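Local coordinates for protein AlkZ (Streptomyces sahachiroi, PDB 5UUJ) that belongs to the AlkZ-like family of DNA glycosylases, in a clan of helix-turn-helix proteins, and folds as a single chain with more helix than strand, at residues Pro88-Asn100 with Asp197-Val211. Residues are numbered along the deposited sequence; the frame is centred on the assembly and turned at random.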
loop_
_atom_site.group_PDB
_atom_site.type_symbol
_atom_site.label_atom_id
_atom_site.label_comp_id
_atom_site.label_asym_id
_atom_site.label_seq_id
_atom_site.Cartn_x
_atom_site.Cartn_y
_atom_site.Cartn_z
ATOM N N PRO A 88 8.982 10.146 -1.378
ATOM C CA PRO A 88 10.141 9.943 -2.257
ATOM C C PRO A 88 11.418 9.580 -1.501
ATOM O O PRO A 88 12.184 8.747 -1.984
ATOM C CB PRO A 88 10.292 11.298 -2.961
ATOM C CG PRO A 88 8.952 11.916 -2.897
ATOM C CD PRO A 88 8.341 11.453 -1.612
ATOM N N SER A 89 11.635 10.182 -0.336
ATOM C CA SER A 89 12.854 9.940 0.435
ATOM C C SER A 89 12.862 8.563 1.096
ATOM O O SER A 89 13.899 8.118 1.586
ATOM C CB SER A 89 13.041 11.025 1.500
ATOM O OG SER A 89 11.978 11.022 2.437
ATOM N N GLU A 90 11.715 7.888 1.098
ATOM C CA GLU A 90 11.593 6.571 1.721
ATOM C C GLU A 90 11.387 5.457 0.696
ATOM O O GLU A 90 11.358 4.282 1.051
ATOM C CB GLU A 90 10.431 6.563 2.717
ATOM C CG GLU A 90 10.665 7.412 3.962
ATOM C CD GLU A 90 9.436 7.495 4.850
ATOM O OE1 GLU A 90 8.432 6.813 4.550
ATOM O OE2 GLU A 90 9.467 8.247 5.846
ATOM N N ALA A 91 11.246 5.829 -0.572
ATOM C CA ALA A 91 10.866 4.876 -1.611
ATOM C C ALA A 91 11.963 3.858 -1.915
ATOM O O ALA A 91 11.670 2.709 -2.245
ATOM C CB ALA A 91 10.485 5.618 -2.879
ATOM N N GLY A 92 13.217 4.284 -1.798
ATOM C CA GLY A 92 14.359 3.465 -2.175
ATOM C C GLY A 92 14.328 2.031 -1.680
ATOM O O GLY A 92 14.298 1.098 -2.484
ATOM N N PRO A 93 14.344 1.843 -0.351
ATOM C CA PRO A 93 14.353 0.502 0.246
ATOM C C PRO A 93 13.198 -0.385 -0.221
ATOM O O PRO A 93 13.422 -1.571 -0.462
ATOM C CB PRO A 93 14.254 0.792 1.743
ATOM C CG PRO A 93 14.900 2.126 1.896
ATOM C CD PRO A 93 14.492 2.895 0.669
ATOM N N TYR A 94 11.995 0.174 -0.351
ATOM C CA TYR A 94 10.850 -0.598 -0.828
ATOM C C TYR A 94 11.080 -1.085 -2.253
ATOM O O TYR A 94 10.860 -2.257 -2.559
ATOM C CB TYR A 94 9.564 0.225 -0.782
ATOM C CG TYR A 94 9.135 0.648 0.600
ATOM C CD1 TYR A 94 8.611 -0.270 1.499
ATOM C CD2 TYR A 94 9.240 1.973 0.999
ATOM C CE1 TYR A 94 8.215 0.122 2.766
ATOM C CE2 TYR A 94 8.848 2.373 2.255
ATOM C CZ TYR A 94 8.334 1.446 3.135
ATOM O OH TYR A 94 7.942 1.849 4.387
ATOM N N LEU A 95 11.512 -0.174 -3.119
ATOM C CA LEU A 95 11.712 -0.485 -4.530
ATOM C C LEU A 95 12.838 -1.496 -4.737
ATOM O O LEU A 95 12.732 -2.389 -5.580
ATOM C CB LEU A 95 12.009 0.796 -5.315
ATOM C CG LEU A 95 10.884 1.836 -5.384
ATOM C CD1 LEU A 95 11.356 3.072 -6.138
ATOM C CD2 LEU A 95 9.637 1.270 -6.039
ATOM N N SER A 96 13.912 -1.351 -3.965
ATOM C CA SER A 96 15.048 -2.263 -4.045
ATOM C C SER A 96 14.625 -3.704 -3.768
ATOM O O SER A 96 15.082 -4.636 -4.430
ATOM C CB SER A 96 16.139 -1.845 -3.057
ATOM O OG SER A 96 17.211 -2.774 -3.054
ATOM N N LEU A 97 13.742 -3.881 -2.793
ATOM C CA LEU A 97 13.277 -5.210 -2.424
ATOM C C LEU A 97 12.370 -5.801 -3.501
ATOM O O LEU A 97 12.341 -7.016 -3.691
ATOM C CB LEU A 97 12.546 -5.165 -1.080
ATOM C CG LEU A 97 13.293 -5.797 0.096
ATOM C CD1 LEU A 97 14.658 -5.160 0.292
ATOM C CD2 LEU A 97 12.467 -5.697 1.369
HETATM N N MSE A 98 11.634 -4.948 -4.208
HETATM C CA MSE A 98 10.786 -5.413 -5.300
HETATM C C MSE A 98 11.639 -5.854 -6.488
HETATM O O MSE A 98 11.364 -6.875 -7.112
HETATM C CB MSE A 98 9.799 -4.325 -5.740
HETATM C CG MSE A 98 8.806 -3.883 -4.671
HETATM SE SE MSE A 98 7.894 -5.363 -3.779
HETATM C CE MSE A 98 7.220 -6.304 -5.353
ATOM N N ALA A 99 12.674 -5.080 -6.799
ATOM C CA ALA A 99 13.594 -5.437 -7.873
ATOM C C ALA A 99 14.284 -6.763 -7.562
ATOM O O ALA A 99 14.580 -7.547 -8.463
ATOM C CB ALA A 99 14.624 -4.337 -8.082
ATOM N N ASN A 100 14.520 -7.014 -6.281
ATOM C CA ASN A 100 15.193 -8.231 -5.844
ATOM C C ASN A 100 14.393 -9.498 -6.165
ATOM O O ASN A 100 14.965 -10.579 -6.275
ATOM C CB ASN A 100 15.478 -8.157 -4.340
ATOM C CG ASN A 100 16.163 -9.407 -3.810
ATOM O OD1 ASN A 100 17.327 -9.663 -4.112
ATOM N ND2 ASN A 100 15.444 -10.184 -3.005
ATOM N N ASP A 197 15.691 15.053 -2.482
ATOM C CA ASP A 197 14.841 14.122 -1.745
ATOM C C ASP A 197 14.970 12.687 -2.251
ATOM O O ASP A 197 14.506 11.757 -1.597
ATOM C CB ASP A 197 13.375 14.555 -1.824
ATOM C CG ASP A 197 13.073 15.748 -0.947
ATOM O OD1 ASP A 197 13.620 15.818 0.173
ATOM O OD2 ASP A 197 12.293 16.620 -1.381
ATOM N N TRP A 198 15.591 12.508 -3.413
ATOM C CA TRP A 198 15.769 11.177 -3.979
ATOM C C TRP A 198 17.146 10.630 -3.644
ATOM O O TRP A 198 18.145 11.028 -4.241
ATOM C CB TRP A 198 15.573 11.201 -5.494
ATOM C CG TRP A 198 15.620 9.842 -6.115
ATOM C CD1 TRP A 198 16.646 9.304 -6.839
ATOM C CD2 TRP A 198 14.596 8.841 -6.064
ATOM N NE1 TRP A 198 16.319 8.032 -7.246
ATOM C CE2 TRP A 198 15.067 7.725 -6.782
ATOM C CE3 TRP A 198 13.325 8.784 -5.482
ATOM C CZ2 TRP A 198 14.311 6.563 -6.934
ATOM C CZ3 TRP A 198 12.577 7.631 -5.634
ATOM C CH2 TRP A 198 13.072 6.537 -6.355
ATOM N N GLY A 199 17.190 9.713 -2.684
ATOM C CA GLY A 199 18.435 9.094 -2.276
ATOM C C GLY A 199 18.840 7.994 -3.234
ATOM O O GLY A 199 18.006 7.434 -3.948
ATOM N N LYS A 200 20.135 7.696 -3.260
ATOM C CA LYS A 200 20.663 6.608 -4.073
ATOM C C LYS A 200 20.089 5.299 -3.554
ATOM O O LYS A 200 19.959 5.109 -2.344
ATOM C CB LYS A 200 22.191 6.586 -4.027
ATOM C CG LYS A 200 22.838 7.943 -4.295
ATOM C CD LYS A 200 24.250 8.034 -3.736
ATOM C CE LYS A 200 25.246 7.269 -4.589
ATOM N NZ LYS A 200 26.647 7.570 -4.182
HETATM N N MSE A 201 19.740 4.395 -4.459
HETATM C CA MSE A 201 19.008 3.206 -4.054
HETATM C C MSE A 201 19.917 2.169 -3.402
HETATM O O MSE A 201 21.004 1.893 -3.905
HETATM C CB MSE A 201 18.300 2.591 -5.248
HETATM C CG MSE A 201 16.944 2.045 -4.880
HETATM SE SE MSE A 201 15.764 1.990 -6.401
HETATM C CE MSE A 201 16.168 0.154 -6.954
ATOM N N PRO A 202 19.470 1.586 -2.278
ATOM C CA PRO A 202 20.303 0.623 -1.552
ATOM C C PRO A 202 20.218 -0.778 -2.142
ATOM O O PRO A 202 19.273 -1.075 -2.873
ATOM C CB PRO A 202 19.708 0.652 -0.147
ATOM C CG PRO A 202 18.253 0.898 -0.394
ATOM C CD PRO A 202 18.165 1.778 -1.615
ATOM N N GLU A 203 21.193 -1.622 -1.822
ATOM C CA GLU A 203 21.115 -3.029 -2.182
ATOM C C GLU A 203 20.053 -3.686 -1.306
ATOM O O GLU A 203 19.717 -3.161 -0.246
ATOM C CB GLU A 203 22.470 -3.717 -2.007
ATOM C CG GLU A 203 23.616 -3.064 -2.779
ATOM C CD GLU A 203 23.465 -3.179 -4.289
ATOM O OE1 GLU A 203 22.546 -3.886 -4.752
ATOM O OE2 GLU A 203 24.273 -2.563 -5.015
ATOM N N PRO A 204 19.511 -4.832 -1.747
ATOM C CA PRO A 204 18.422 -5.470 -0.994
ATOM C C PRO A 204 18.781 -5.829 0.452
ATOM O O PRO A 204 17.933 -5.678 1.327
ATOM C CB PRO A 204 18.131 -6.737 -1.808
ATOM C CG PRO A 204 18.605 -6.422 -3.188
ATOM C CD PRO A 204 19.804 -5.544 -3.004
ATOM N N ASP A 205 20.002 -6.292 0.698
ATOM C CA ASP A 205 20.400 -6.691 2.049
ATOM C C ASP A 205 20.328 -5.523 3.032
ATOM O O ASP A 205 19.865 -5.685 4.157
ATOM C CB ASP A 205 21.818 -7.273 2.052
ATOM C CG ASP A 205 21.884 -8.670 1.454
ATOM O OD1 ASP A 205 20.833 -9.335 1.337
ATOM O OD2 ASP A 205 23.002 -9.107 1.114
ATOM N N GLU A 206 20.787 -4.352 2.604
ATOM C CA GLU A 206 20.799 -3.176 3.467
ATOM C C GLU A 206 19.419 -2.531 3.571
ATOM O O GLU A 206 19.122 -1.832 4.539
ATOM C CB GLU A 206 21.807 -2.153 2.948
ATOM C CG GLU A 206 23.221 -2.695 2.831
ATOM C CD GLU A 206 24.154 -1.733 2.124
ATOM O OE1 GLU A 206 23.722 -0.599 1.820
ATOM O OE2 GLU A 206 25.318 -2.111 1.868
ATOM N N ALA A 207 18.582 -2.774 2.569
ATOM C CA ALA A 207 17.238 -2.207 2.521
ATOM C C ALA A 207 16.251 -2.990 3.379
ATOM O O ALA A 207 15.331 -2.418 3.958
ATOM C CB ALA A 207 16.751 -2.165 1.092
ATOM N N ALA A 208 16.448 -4.303 3.444
ATOM C CA ALA A 208 15.499 -5.206 4.089
ATOM C C ALA A 208 15.142 -4.805 5.524
ATOM O O ALA A 208 13.963 -4.717 5.857
ATOM C CB ALA A 208 16.043 -6.627 4.069
ATOM N N PRO A 209 16.150 -4.563 6.381
ATOM C CA PRO A 209 15.788 -4.214 7.762
ATOM C C PRO A 209 14.974 -2.921 7.861
ATOM O O PRO A 209 14.139 -2.798 8.753
ATOM C CB PRO A 209 17.147 -4.068 8.462
ATOM C CG PRO A 209 18.145 -3.894 7.370
ATOM C CD PRO A 209 17.610 -4.644 6.198
ATOM N N THR A 210 15.205 -1.982 6.950
ATOM C CA THR A 210 14.441 -0.738 6.924
ATOM C C THR A 210 12.976 -1.004 6.598
ATOM O O THR A 210 12.073 -0.465 7.242
ATOM C CB THR A 210 15.015 0.246 5.894
ATOM O OG1 THR A 210 16.398 0.471 6.173
ATOM C CG2 THR A 210 14.267 1.572 5.929
ATOM N N VAL A 211 12.749 -1.839 5.590
ATOM C CA VAL A 211 11.402 -2.173 5.154
ATOM C C VAL A 211 10.693 -2.980 6.236
ATOM O O VAL A 211 9.538 -2.712 6.559
ATOM C CB VAL A 211 11.433 -2.961 3.821
ATOM C CG1 VAL A 211 10.040 -3.438 3.420
ATOM C CG2 VAL A 211 12.033 -2.099 2.720
#
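A helix-helix crossing in the AlkZ-like glycosylase fold, extended by a linker that runs along one of the helices, joins 88-100 to 197-211. The axes of helices 91-100 and 204-211 approach to 8.5 Å with 121° between their directions, and L97 is the knob that fits the hole formed by P204, A207, A208 and V211. Its two methyls divide the work: CD1 lies 3.7 Å from A207 CB and also near the backbone of P204 and A208, whereas on the other branch the L97 and V211 side chains reach toward each other tip to tip, L97 CD2 lying 3.8 Å from V211 CB. One turn earlier, P93 brings its CB to 3.9 Å from A207 CB, and V211 CG2 lies against the same proline, while V211 CG1 approaches the Y94 ring obliquely. Helix 224-232 packs against the same residues, L231 touching L97 and F227 touching V211.

Ahead of helix 204-211, the linker packs along helix 91-100. W198 presents its ring edge to L95, CD1 lying near the ring plane 3.9 Å from CH2 with the two side chains roughly perpendicular, and A191 of helix 190-194 also touches this tryptophan. M201, a selenomethionine bent at chi3, lays SE 4.1 Å from L95 CB and carries CE on to the S96 backbone. G92 lets P202 come close, with P202 CD 3.8 Å from G92 C. The one hydrogen bond between the segments fixes the linker just before the N-cap residue E203: S96 OG, turned anti to the backbone N, donates to P202 O over 2.7 Å, meeting the carbonyl at a C=O...OG angle of 142° and tilted 33° from its plane.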